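Local coordinates for protein acetylserotonin O-methyltransferase (Homo sapiens, PDB 4A6D) that transfers the methyl group of S-adenosylmethionine to N-acetylserotonin, yielding melatonin and S-adenosylhomocysteine in the last step of melatonin synthesis, at residues 140-144 and 255-259; 163-167 and 334-338; 252-256 and 280-284. Residue numbers count along the deposited sequence, not the author numbering.

In the fold
All three contacts are buried in the catalytic methyltransferase domain and all touch S-adenosylmethionine, but each by different chemistry. Contact 1 sets phenylalanine and tryptophan about the adenosine end, with a leucine packed on the tryptophan and an aspartate close to the methyl. Contact 2 joins a helix to the loop between the last two strands, near the carboxylate end and beside the second subunit; an asparagine hydrogen-bonds to the backbone there. Contact 3, at the ends of two neighbouring parallel strands, is ruled by backbone and carboxylate hydrogen bonds. Contacts 1 and 3 share His255 and Asp256; contact 3 meets contact 2 through Arg252 and Ser284. Contacts 1 and 2 do not touch, their centres about 23 Å apart.

Contact 1 of 3, residues 140-144 and 255-259; sequences EELFT and HDWAD. With SAM (S-adenosylmethionine), chain D.
Leu142 lays its side chain over one face of the Trp257 indole, with Leu142 CB 3.9 Å from Trp257 CZ3. Its t rotamer also carries CD2 to the backbone of the other segment, Leu142 CD2 lying 3.5 Å from Asp256 O. Residues 140-144 run from an extended Glu141 into the helical conformation of Phe143 and Thr144, and Thr144 OG1 donates to Glu141 O at 3.2 Å. In residues 255-259, His255 and Asp256 are 3-10, Trp257 is extended, and Ala258 is the N-cap of helix 259-272. The backbones stay well apart, the nearest CA atoms, of Leu142 and Asp256, being 8.6 Å from each other, so large side chains must span the gap. This is one wall of the cofactor pocket of the Rossmann-like methyltransferase fold, contributed jointly by the start of helix 142-146 and the loop after strand 247-251. Phe143, with an m rotamer, turns a ring face to the ribose and has CD2 3.5 Å from SAM C8; a flat apolar ring suits this position against the nucleoside. At its edge, Phe143 CE2 is 4.1 Å from Trp257 CZ2 and Phe143 CZ is 3.5 Å from Asp256 OD2. The Trp257 rim also faces SAM N7, while Lys261 makes a cation-pi contact with the indole. Asp256, a substrate-binding residue in the m rotamer, holds OD2 3.5 Å from SAM CE, the methyl to be transferred.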
loop_
_atom_site.group_PDB
_atom_site.type_symbol
_atom_site.label_atom_id
_atom_site.label_comp_id
_atom_site.label_asym_id
_atom_site.label_seq_id
_atom_site.Cartn_x
_atom_site.Cartn_y
_atom_site.Cartn_z
ATOM N N GLU A 140 -20.308 -17.531 1.083
ATOM C CA GLU A 140 -20.784 -18.712 0.325
ATOM C C GLU A 140 -21.560 -18.362 -0.973
ATOM O O GLU A 140 -21.573 -19.138 -1.933
ATOM C CB GLU A 140 -21.547 -19.691 1.226
ATOM C CG GLU A 140 -20.640 -20.413 2.212
ATOM C CD GLU A 140 -21.304 -21.507 3.026
ATOM O OE1 GLU A 140 -21.946 -22.400 2.425
ATOM O OE2 GLU A 140 -21.167 -21.481 4.271
ATOM N N GLU A 141 -22.182 -17.172 -0.975
ATOM C CA GLU A 141 -22.871 -16.486 -2.068
ATOM C C GLU A 141 -22.062 -15.166 -2.128
ATOM O O GLU A 141 -22.131 -14.364 -1.183
ATOM C CB GLU A 141 -24.355 -16.224 -1.716
ATOM C CG GLU A 141 -25.151 -17.459 -1.289
ATOM C CD GLU A 141 -25.670 -18.393 -2.374
ATOM O OE1 GLU A 141 -25.583 -18.042 -3.576
ATOM O OE2 GLU A 141 -26.188 -19.477 -2.014
ATOM N N LEU A 142 -21.196 -15.012 -3.159
ATOM C CA LEU A 142 -20.258 -13.884 -3.314
ATOM C C LEU A 142 -20.782 -12.463 -3.057
ATOM O O LEU A 142 -20.180 -11.720 -2.266
ATOM C CB LEU A 142 -19.496 -13.971 -4.649
ATOM C CG LEU A 142 -18.318 -13.000 -4.872
ATOM C CD1 LEU A 142 -17.275 -13.089 -3.728
ATOM C CD2 LEU A 142 -17.705 -13.209 -6.253
ATOM N N PHE A 143 -21.891 -12.096 -3.724
ATOM C CA PHE A 143 -22.484 -10.764 -3.628
ATOM C C PHE A 143 -23.224 -10.396 -2.308
ATOM O O PHE A 143 -23.311 -9.203 -1.999
ATOM C CB PHE A 143 -23.192 -10.340 -4.939
ATOM C CG PHE A 143 -22.190 -9.908 -5.993
ATOM C CD1 PHE A 143 -21.701 -8.604 -6.021
ATOM C CD2 PHE A 143 -21.680 -10.823 -6.911
ATOM C CE1 PHE A 143 -20.767 -8.208 -6.988
ATOM C CE2 PHE A 143 -20.733 -10.427 -7.864
ATOM C CZ PHE A 143 -20.285 -9.124 -7.893
ATOM N N THR A 144 -23.657 -11.389 -1.485
ATOM C CA THR A 144 -24.242 -11.058 -0.168
ATOM C C THR A 144 -23.118 -10.592 0.780
ATOM O O THR A 144 -23.360 -9.780 1.683
ATOM C CB THR A 144 -25.167 -12.164 0.428
ATOM O OG1 THR A 144 -24.417 -13.325 0.797
ATOM C CG2 THR A 144 -26.347 -12.522 -0.473
ATOM N N HIS A 255 -14.717 -12.156 -14.612
ATOM C CA HIS A 255 -13.572 -12.182 -13.696
ATOM C C HIS A 255 -13.932 -12.510 -12.227
ATOM O O HIS A 255 -13.037 -12.882 -11.468
ATOM C CB HIS A 255 -12.698 -10.914 -13.851
ATOM C CG HIS A 255 -13.253 -9.690 -13.188
ATOM N ND1 HIS A 255 -12.439 -8.619 -12.855
ATOM C CD2 HIS A 255 -14.517 -9.404 -12.797
ATOM C CE1 HIS A 255 -13.229 -7.738 -12.259
ATOM N NE2 HIS A 255 -14.489 -8.158 -12.228
ATOM N N ASP A 256 -15.235 -12.404 -11.837
ATOM C CA ASP A 256 -15.672 -12.676 -10.452
ATOM C C ASP A 256 -15.797 -14.155 -10.156
ATOM O O ASP A 256 -15.916 -14.541 -8.987
ATOM C CB ASP A 256 -17.053 -12.043 -10.171
ATOM C CG ASP A 256 -17.175 -10.530 -10.278
ATOM O OD1 ASP A 256 -16.213 -9.823 -9.882
ATOM O OD2 ASP A 256 -18.286 -10.046 -10.642
ATOM N N TRP A 257 -15.843 -14.977 -11.212
ATOM C CA TRP A 257 -16.134 -16.394 -11.092
ATOM C C TRP A 257 -15.116 -17.314 -11.706
ATOM O O TRP A 257 -14.409 -16.936 -12.632
ATOM C CB TRP A 257 -17.502 -16.687 -11.745
ATOM C CG TRP A 257 -18.607 -15.704 -11.454
ATOM C CD1 TRP A 257 -19.159 -14.806 -12.326
ATOM C CD2 TRP A 257 -19.316 -15.549 -10.213
ATOM N NE1 TRP A 257 -20.188 -14.121 -11.713
ATOM C CE2 TRP A 257 -20.285 -14.537 -10.405
ATOM C CE3 TRP A 257 -19.259 -16.204 -8.967
ATOM C CZ2 TRP A 257 -21.180 -14.151 -9.393
ATOM C CZ3 TRP A 257 -20.163 -15.842 -7.964
ATOM C CH2 TRP A 257 -21.107 -14.826 -8.180
ATOM N N ALA A 258 -15.119 -18.560 -11.248
ATOM C CA ALA A 258 -14.301 -19.650 -11.751
ATOM C C ALA A 258 -14.867 -20.145 -13.114
ATOM O O ALA A 258 -16.002 -19.811 -13.487
ATOM C CB ALA A 258 -14.282 -20.781 -10.733
ATOM N N ASP A 259 -14.063 -20.910 -13.873
ATOM C CA ASP A 259 -14.448 -21.426 -15.193
ATOM C C ASP A 259 -15.812 -22.059 -15.325
ATOM O O ASP A 259 -16.538 -21.733 -16.269
ATOM C CB ASP A 259 -13.352 -22.318 -15.786
ATOM C CG ASP A 259 -12.120 -21.551 -16.234
ATOM O OD1 ASP A 259 -11.986 -20.363 -15.858
ATOM O OD2 ASP A 259 -11.285 -22.139 -16.947
HETATM N N SAM D . -20.913 -4.289 -15.129
HETATM C CA SAM D . -20.636 -3.329 -14.038
HETATM C C SAM D . -19.331 -2.513 -14.133
HETATM O O SAM D . -18.397 -3.001 -14.737
HETATM O OXT SAM D . -19.178 -1.361 -13.614
HETATM C CB SAM D . -20.762 -4.095 -12.745
HETATM C CG SAM D . -19.637 -5.113 -12.521
HETATM S SD SAM D . -19.874 -5.858 -10.867
HETATM C CE SAM D . -18.300 -6.568 -10.609
HETATM C "C5'" SAM D . -20.718 -7.434 -11.223
HETATM C "C4'" SAM D . -22.210 -7.084 -11.329
HETATM O "O4'" SAM D . -22.865 -8.329 -11.493
HETATM C "C3'" SAM D . -22.775 -6.427 -10.010
HETATM O "O3'" SAM D . -23.514 -5.229 -10.301
HETATM C "C2'" SAM D . -23.628 -7.588 -9.400
HETATM O "O2'" SAM D . -24.757 -7.234 -8.601
HETATM C "C1'" SAM D . -24.065 -8.327 -10.677
HETATM N N9 SAM D . -24.475 -9.723 -10.417
HETATM C C8 SAM D . -23.792 -10.656 -9.640
HETATM N N7 SAM D . -24.434 -11.787 -9.639
HETATM C C5 SAM D . -25.611 -11.648 -10.367
HETATM C C6 SAM D . -26.700 -12.475 -10.699
HETATM N N6 SAM D . -26.681 -13.771 -10.306
HETATM N N1 SAM D . -27.707 -11.984 -11.507
HETATM C C2 SAM D . -27.730 -10.702 -11.898
HETATM N N3 SAM D . -26.710 -9.889 -11.584
HETATM C C4 SAM D . -25.633 -10.314 -10.894
#

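Contact 2 of 3, residues 163-167 and 334-338; sequences VWSVN and TGAIY. With SAM (S-adenosylmethionine), chain D.
Residues 163-167 form a helical turn at the beginning of helix 164-173, with Asn167 N donating to Val163 O at 2.7 Å and Val166 N to the same oxygen at 3.0 Å. Residues 334-338 are the irregular loop linking antiparallel strands 329-332 and 339-344 at one edge of the Rossmann-like class I methyltransferase sheet. It bends at Gly335, whose phi of 87° suits a residue without CB, and Ala336 N donates to Thr334 OG1 at 3.0 Å, an ST turn; Thr334 OG1 donates to Tyr338 O at 2.7 Å. The segments come nearest at Asn167 and Ala336, CA atoms 6.7 Å apart. Asn167, with chi1 near -146°, offers both an acceptor and a donor to the loop: Tyr338 N donates to Asn167 OD1 at 2.9 Å, nearly straight, and Asn167 ND2 gives a weak bond to Tyr338 O at 3.3 Å. Tyr338, rotamer m, meets Trp164 obliquely, ring centroids 5.3 Å apart and planes at 55°, while Val163 CG2 lies 4.0 Å from Tyr338 CE2. The contact ties a cofactor-binding helix to this hairpin loop at the carboxylate end of the pocket, Trp164 NE1 donating to SAM OXT at 2.8 Å. Both aromatic rings rest on Ile282 of strand 278-283 and on Val171, about two turns after Trp164 on its helix; Ile337 packs against helix 294-305, and Tyr9 of the second subunit closes over Val163 and Ile337.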
loop_
_atom_site.group_PDB
_atom_site.type_symbol
_atom_site.label_atom_id
_atom_site.label_comp_id
_atom_site.label_asym_id
_atom_site.label_seq_id
_atom_site.Cartn_x
_atom_site.Cartn_y
_atom_site.Cartn_z
ATOM N N VAL A 163 -14.998 4.072 -13.455
ATOM C CA VAL A 163 -14.052 3.744 -14.532
ATOM C C VAL A 163 -14.603 4.043 -15.945
ATOM O O VAL A 163 -13.849 4.479 -16.834
ATOM C CB VAL A 163 -13.423 2.334 -14.406
ATOM C CG1 VAL A 163 -14.427 1.232 -14.777
ATOM C CG2 VAL A 163 -12.133 2.232 -15.242
ATOM N N TRP A 164 -15.926 3.866 -16.124
ATOM C CA TRP A 164 -16.564 4.095 -17.411
ATOM C C TRP A 164 -16.558 5.540 -17.906
ATOM O O TRP A 164 -16.620 5.772 -19.117
ATOM C CB TRP A 164 -17.909 3.373 -17.495
ATOM C CG TRP A 164 -17.829 1.944 -17.015
ATOM C CD1 TRP A 164 -18.546 1.380 -16.002
ATOM C CD2 TRP A 164 -16.907 0.931 -17.470
ATOM N NE1 TRP A 164 -18.132 0.080 -15.792
ATOM C CE2 TRP A 164 -17.139 -0.226 -16.694
ATOM C CE3 TRP A 164 -15.873 0.906 -18.446
ATOM C CZ2 TRP A 164 -16.405 -1.405 -16.871
ATOM C CZ3 TRP A 164 -15.137 -0.261 -18.616
ATOM C CH2 TRP A 164 -15.407 -1.402 -17.834
ATOM N N SER A 165 -16.376 6.504 -16.991
ATOM C CA SER A 165 -16.261 7.923 -17.335
ATOM C C SER A 165 -14.949 8.190 -18.109
ATOM O O SER A 165 -14.871 9.158 -18.867
ATOM C CB SER A 165 -16.317 8.782 -16.076
ATOM O OG SER A 165 -15.260 8.494 -15.176
ATOM N N VAL A 166 -13.941 7.308 -17.930
ATOM C CA VAL A 166 -12.638 7.375 -18.605
ATOM C C VAL A 166 -12.446 6.270 -19.647
ATOM O O VAL A 166 -11.909 6.544 -20.707
ATOM C CB VAL A 166 -11.430 7.424 -17.628
ATOM C CG1 VAL A 166 -10.978 8.849 -17.392
ATOM C CG2 VAL A 166 -11.731 6.735 -16.308
ATOM N N ASN A 167 -12.833 5.018 -19.322
ATOM C CA ASN A 167 -12.637 3.835 -20.173
ATOM C C ASN A 167 -13.839 3.439 -21.055
ATOM O O ASN A 167 -13.667 2.629 -21.971
ATOM C CB ASN A 167 -12.212 2.633 -19.291
ATOM C CG ASN A 167 -11.242 1.653 -19.937
ATOM O OD1 ASN A 167 -10.314 1.162 -19.284
ATOM N ND2 ASN A 167 -11.437 1.309 -21.222
ATOM N N THR A 334 -7.291 -1.942 -26.052
ATOM C CA THR A 334 -7.594 -0.500 -26.096
ATOM C C THR A 334 -6.448 0.430 -25.713
ATOM O O THR A 334 -6.507 1.630 -26.026
ATOM C CB THR A 334 -8.782 -0.174 -25.170
ATOM O OG1 THR A 334 -8.426 -0.538 -23.834
ATOM C CG2 THR A 334 -10.109 -0.834 -25.624
ATOM N N GLY A 335 -5.463 -0.107 -24.991
ATOM C CA GLY A 335 -4.360 0.653 -24.424
ATOM C C GLY A 335 -4.787 1.180 -23.066
ATOM O O GLY A 335 -4.021 1.877 -22.399
ATOM N N ALA A 336 -6.017 0.821 -22.629
ATOM C CA ALA A 336 -6.582 1.230 -21.346
ATOM C C ALA A 336 -6.649 0.047 -20.370
ATOM O O ALA A 336 -6.152 -1.033 -20.691
ATOM C CB ALA A 336 -7.952 1.865 -21.552
ATOM N N ILE A 337 -7.171 0.249 -19.152
ATOM C CA ILE A 337 -7.254 -0.877 -18.232
ATOM C C ILE A 337 -8.178 -1.968 -18.850
ATOM O O ILE A 337 -7.774 -3.130 -18.973
ATOM C CB ILE A 337 -7.675 -0.443 -16.798
ATOM C CG1 ILE A 337 -6.591 0.477 -16.171
ATOM C CG2 ILE A 337 -7.940 -1.660 -15.916
ATOM C CD1 ILE A 337 -7.118 1.344 -15.020
ATOM N N TYR A 338 -9.360 -1.551 -19.333
ATOM C CA TYR A 338 -10.333 -2.476 -19.901
ATOM C C TYR A 338 -10.303 -2.624 -21.403
ATOM O O TYR A 338 -10.220 -1.639 -22.151
ATOM C CB TYR A 338 -11.735 -2.274 -19.314
ATOM C CG TYR A 338 -11.718 -2.503 -17.828
ATOM C CD1 TYR A 338 -11.711 -3.793 -17.304
ATOM C CD2 TYR A 338 -11.523 -1.439 -16.942
ATOM C CE1 TYR A 338 -11.566 -4.016 -15.930
ATOM C CE2 TYR A 338 -11.456 -1.648 -15.564
ATOM C CZ TYR A 338 -11.455 -2.939 -15.065
ATOM O OH TYR A 338 -11.328 -3.148 -13.712
HETATM N N SAM D . -20.913 -4.289 -15.129
HETATM C CA SAM D . -20.636 -3.329 -14.038
HETATM C C SAM D . -19.331 -2.513 -14.133
HETATM O O SAM D . -18.397 -3.001 -14.737
HETATM O OXT SAM D . -19.178 -1.361 -13.614
HETATM C CB SAM D . -20.762 -4.095 -12.745
HETATM C CG SAM D . -19.637 -5.113 -12.521
HETATM S SD SAM D . -19.874 -5.858 -10.867
HETATM C CE SAM D . -18.300 -6.568 -10.609
HETATM C "C5'" SAM D . -20.718 -7.434 -11.223
HETATM C "C4'" SAM D . -22.210 -7.084 -11.329
HETATM O "O4'" SAM D . -22.865 -8.329 -11.493
HETATM C "C3'" SAM D . -22.775 -6.427 -10.010
HETATM O "O3'" SAM D . -23.514 -5.229 -10.301
HETATM C "C2'" SAM D . -23.628 -7.588 -9.400
HETATM O "O2'" SAM D . -24.757 -7.234 -8.601
HETATM C "C1'" SAM D . -24.065 -8.327 -10.677
HETATM N N9 SAM D . -24.475 -9.723 -10.417
HETATM C C8 SAM D . -23.792 -10.656 -9.640
HETATM N N7 SAM D . -24.434 -11.787 -9.639
HETATM C C5 SAM D . -25.611 -11.648 -10.367
HETATM C C6 SAM D . -26.700 -12.475 -10.699
HETATM N N6 SAM D . -26.681 -13.771 -10.306
HETATM N N1 SAM D . -27.707 -11.984 -11.507
HETATM C C2 SAM D . -27.730 -10.702 -11.898
HETATM N N3 SAM D . -26.710 -9.889 -11.584
HETATM C C4 SAM D . -25.633 -10.314 -10.894
#

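Contact 3 of 3, residues 252-256 and 280-284; sequences RVLHD and LVIES. With SAM (S-adenosylmethionine), chain D.
This buried, largely polar contact lies at the C-terminal ends of parallel strands 247-251 and 278-283, neighbours in the seven-stranded sheet of the Rossmann-like class I methyltransferase fold. Helix 259-272 connects them, making a beta-alpha-beta crossover, and the loop leaving the first strand lines the active site. Arg252 N donates to Ile282 O at 3.0 Å, carrying the pairing of the two strands one residue beyond strand 247-251; the nearest CA atoms are those of Arg252 and Glu283, 5.7 Å apart. Arg252 then takes a left-handed conformation (phi/psi 55/40), and the chain turns into the 3-10 segment 254-256, where Asp256 N donates to Val253 O at 3.0 Å. Glu283, with chi1 and chi2 both m, reaches beneath this turn, its carboxylate suited to accepting from a backbone amide of the 3-10 turn: His255 N donates to Glu283 OE2 at 2.8 Å. Glu283 OE1 lies over a face of the imidazole, 3.5 Å from His255 CG. Behind the turn, Leu254 CD1 packs 3.9 Å from Val281 CG1, with Tyr317 of helix 314-324 alongside. The long Arg252 side chain leads away from Glu283 to the cofactor carboxylate, NH1 donating to SAM O at 3.2 Å. His255, inferred to be the proton donor or acceptor in catalysis, uses ND1 to bond Glu311; its p rotamer points the ring edge at the cofactor methyl, with His255 NE2 4.4 Å from SAM CE.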
loop_
_atom_site.group_PDB
_atom_site.type_symbol
_atom_site.label_atom_id
_atom_site.label_comp_id
_atom_site.label_asym_id
_atom_site.label_seq_id
_atom_site.Cartn_x
_atom_site.Cartn_y
_atom_site.Cartn_z
ATOM N N ARG A 252 -16.886 -6.828 -16.463
ATOM C CA ARG A 252 -16.411 -7.218 -15.134
ATOM C C ARG A 252 -17.349 -8.208 -14.440
ATOM O O ARG A 252 -17.598 -8.117 -13.237
ATOM C CB ARG A 252 -16.108 -5.993 -14.255
ATOM C CG ARG A 252 -14.900 -5.171 -14.710
ATOM C CD ARG A 252 -15.283 -3.726 -14.617
ATOM N NE ARG A 252 -14.547 -3.020 -13.584
ATOM C CZ ARG A 252 -14.939 -1.883 -13.017
ATOM N NH1 ARG A 252 -16.116 -1.352 -13.318
ATOM N NH2 ARG A 252 -14.167 -1.283 -12.118
ATOM N N VAL A 253 -17.873 -9.154 -15.204
ATOM C CA VAL A 253 -18.729 -10.167 -14.620
ATOM C C VAL A 253 -17.907 -11.445 -14.574
ATOM O O VAL A 253 -17.732 -11.990 -13.513
ATOM C CB VAL A 253 -20.076 -10.323 -15.402
ATOM C CG1 VAL A 253 -20.824 -11.575 -14.964
ATOM C CG2 VAL A 253 -20.945 -9.079 -15.249
ATOM N N LEU A 254 -17.364 -11.890 -15.714
ATOM C CA LEU A 254 -16.599 -13.140 -15.824
ATOM C C LEU A 254 -15.407 -13.254 -14.854
ATOM O O LEU A 254 -15.151 -14.320 -14.290
ATOM C CB LEU A 254 -16.175 -13.386 -17.306
ATOM C CG LEU A 254 -17.304 -13.677 -18.315
ATOM C CD1 LEU A 254 -16.742 -14.005 -19.695
ATOM C CD2 LEU A 254 -18.222 -14.824 -17.841
ATOM N N HIS A 255 -14.717 -12.156 -14.612
ATOM C CA HIS A 255 -13.572 -12.182 -13.696
ATOM C C HIS A 255 -13.932 -12.510 -12.227
ATOM O O HIS A 255 -13.037 -12.882 -11.468
ATOM C CB HIS A 255 -12.698 -10.914 -13.851
ATOM C CG HIS A 255 -13.253 -9.690 -13.188
ATOM N ND1 HIS A 255 -12.439 -8.619 -12.855
ATOM C CD2 HIS A 255 -14.517 -9.404 -12.797
ATOM C CE1 HIS A 255 -13.229 -7.738 -12.259
ATOM N NE2 HIS A 255 -14.489 -8.158 -12.228
ATOM N N ASP A 256 -15.235 -12.404 -11.837
ATOM C CA ASP A 256 -15.672 -12.676 -10.452
ATOM C C ASP A 256 -15.797 -14.155 -10.156
ATOM O O ASP A 256 -15.916 -14.541 -8.987
ATOM C CB ASP A 256 -17.053 -12.043 -10.171
ATOM C CG ASP A 256 -17.175 -10.530 -10.278
ATOM O OD1 ASP A 256 -16.213 -9.823 -9.882
ATOM O OD2 ASP A 256 -18.286 -10.046 -10.642
ATOM N N LEU A 280 -20.485 -9.275 -25.855
ATOM C CA LEU A 280 -19.422 -8.307 -25.679
ATOM C C LEU A 280 -18.901 -8.455 -24.276
ATOM O O LEU A 280 -19.614 -8.144 -23.324
ATOM C CB LEU A 280 -19.887 -6.861 -25.949
ATOM C CG LEU A 280 -18.774 -5.774 -25.812
ATOM C CD1 LEU A 280 -17.701 -5.930 -26.882
ATOM C CD2 LEU A 280 -19.347 -4.390 -25.866
ATOM N N VAL A 281 -17.683 -8.992 -24.153
ATOM C CA VAL A 281 -16.996 -9.244 -22.889
ATOM C C VAL A 281 -16.006 -8.113 -22.679
ATOM O O VAL A 281 -15.193 -7.840 -23.567
ATOM C CB VAL A 281 -16.338 -10.650 -22.838
ATOM C CG1 VAL A 281 -15.448 -10.805 -21.591
ATOM C CG2 VAL A 281 -17.403 -11.760 -22.917
ATOM N N ILE A 282 -16.145 -7.395 -21.551
ATOM C CA ILE A 282 -15.277 -6.260 -21.241
ATOM C C ILE A 282 -14.517 -6.578 -19.980
ATOM O O ILE A 282 -15.100 -6.629 -18.907
ATOM C CB ILE A 282 -16.019 -4.900 -21.164
ATOM C CG1 ILE A 282 -16.637 -4.558 -22.530
ATOM C CG2 ILE A 282 -15.040 -3.774 -20.668
ATOM C CD1 ILE A 282 -17.689 -3.562 -22.487
ATOM N N GLU A 283 -13.215 -6.852 -20.141
ATOM C CA GLU A 283 -12.314 -7.233 -19.063
ATOM C C GLU A 283 -10.892 -6.715 -19.364
ATOM O O GLU A 283 -10.595 -6.348 -20.502
ATOM C CB GLU A 283 -12.290 -8.781 -18.879
ATOM C CG GLU A 283 -13.597 -9.469 -18.483
ATOM C CD GLU A 283 -14.050 -9.343 -17.044
ATOM O OE1 GLU A 283 -13.642 -8.367 -16.379
ATOM O OE2 GLU A 283 -14.886 -10.166 -16.607
ATOM N N SER A 284 -10.033 -6.697 -18.330
ATOM C CA SER A 284 -8.628 -6.324 -18.449
ATOM C C SER A 284 -7.903 -7.600 -18.851
ATOM O O SER A 284 -7.804 -8.557 -18.073
ATOM C CB SER A 284 -8.077 -5.796 -17.116
ATOM O OG SER A 284 -6.902 -5.047 -17.394
HETATM N N SAM D . -20.913 -4.289 -15.129
HETATM C CA SAM D . -20.636 -3.329 -14.038
HETATM C C SAM D . -19.331 -2.513 -14.133
HETATM O O SAM D . -18.397 -3.001 -14.737
HETATM O OXT SAM D . -19.178 -1.361 -13.614
HETATM C CB SAM D . -20.762 -4.095 -12.745
HETATM C CG SAM D . -19.637 -5.113 -12.521
HETATM S SD SAM D . -19.874 -5.858 -10.867
HETATM C CE SAM D . -18.300 -6.568 -10.609
HETATM C "C5'" SAM D . -20.718 -7.434 -11.223
HETATM C "C4'" SAM D . -22.210 -7.084 -11.329
HETATM O "O4'" SAM D . -22.865 -8.329 -11.493
HETATM C "C3'" SAM D . -22.775 -6.427 -10.010
HETATM O "O3'" SAM D . -23.514 -5.229 -10.301
HETATM C "C2'" SAM D . -23.628 -7.588 -9.400
HETATM O "O2'" SAM D . -24.757 -7.234 -8.601
HETATM C "C1'" SAM D . -24.065 -8.327 -10.677
HETATM N N9 SAM D . -24.475 -9.723 -10.417
HETATM C C8 SAM D . -23.792 -10.656 -9.640
HETATM N N7 SAM D . -24.434 -11.787 -9.639
HETATM C C5 SAM D . -25.611 -11.648 -10.367
HETATM C C6 SAM D . -26.700 -12.475 -10.699
HETATM N N6 SAM D . -26.681 -13.771 -10.306
HETATM N N1 SAM D . -27.707 -11.984 -11.507
HETATM C C2 SAM D . -27.730 -10.702 -11.898
HETATM N N3 SAM D . -26.710 -9.889 -11.584
HETATM C C4 SAM D . -25.633 -10.314 -10.894
#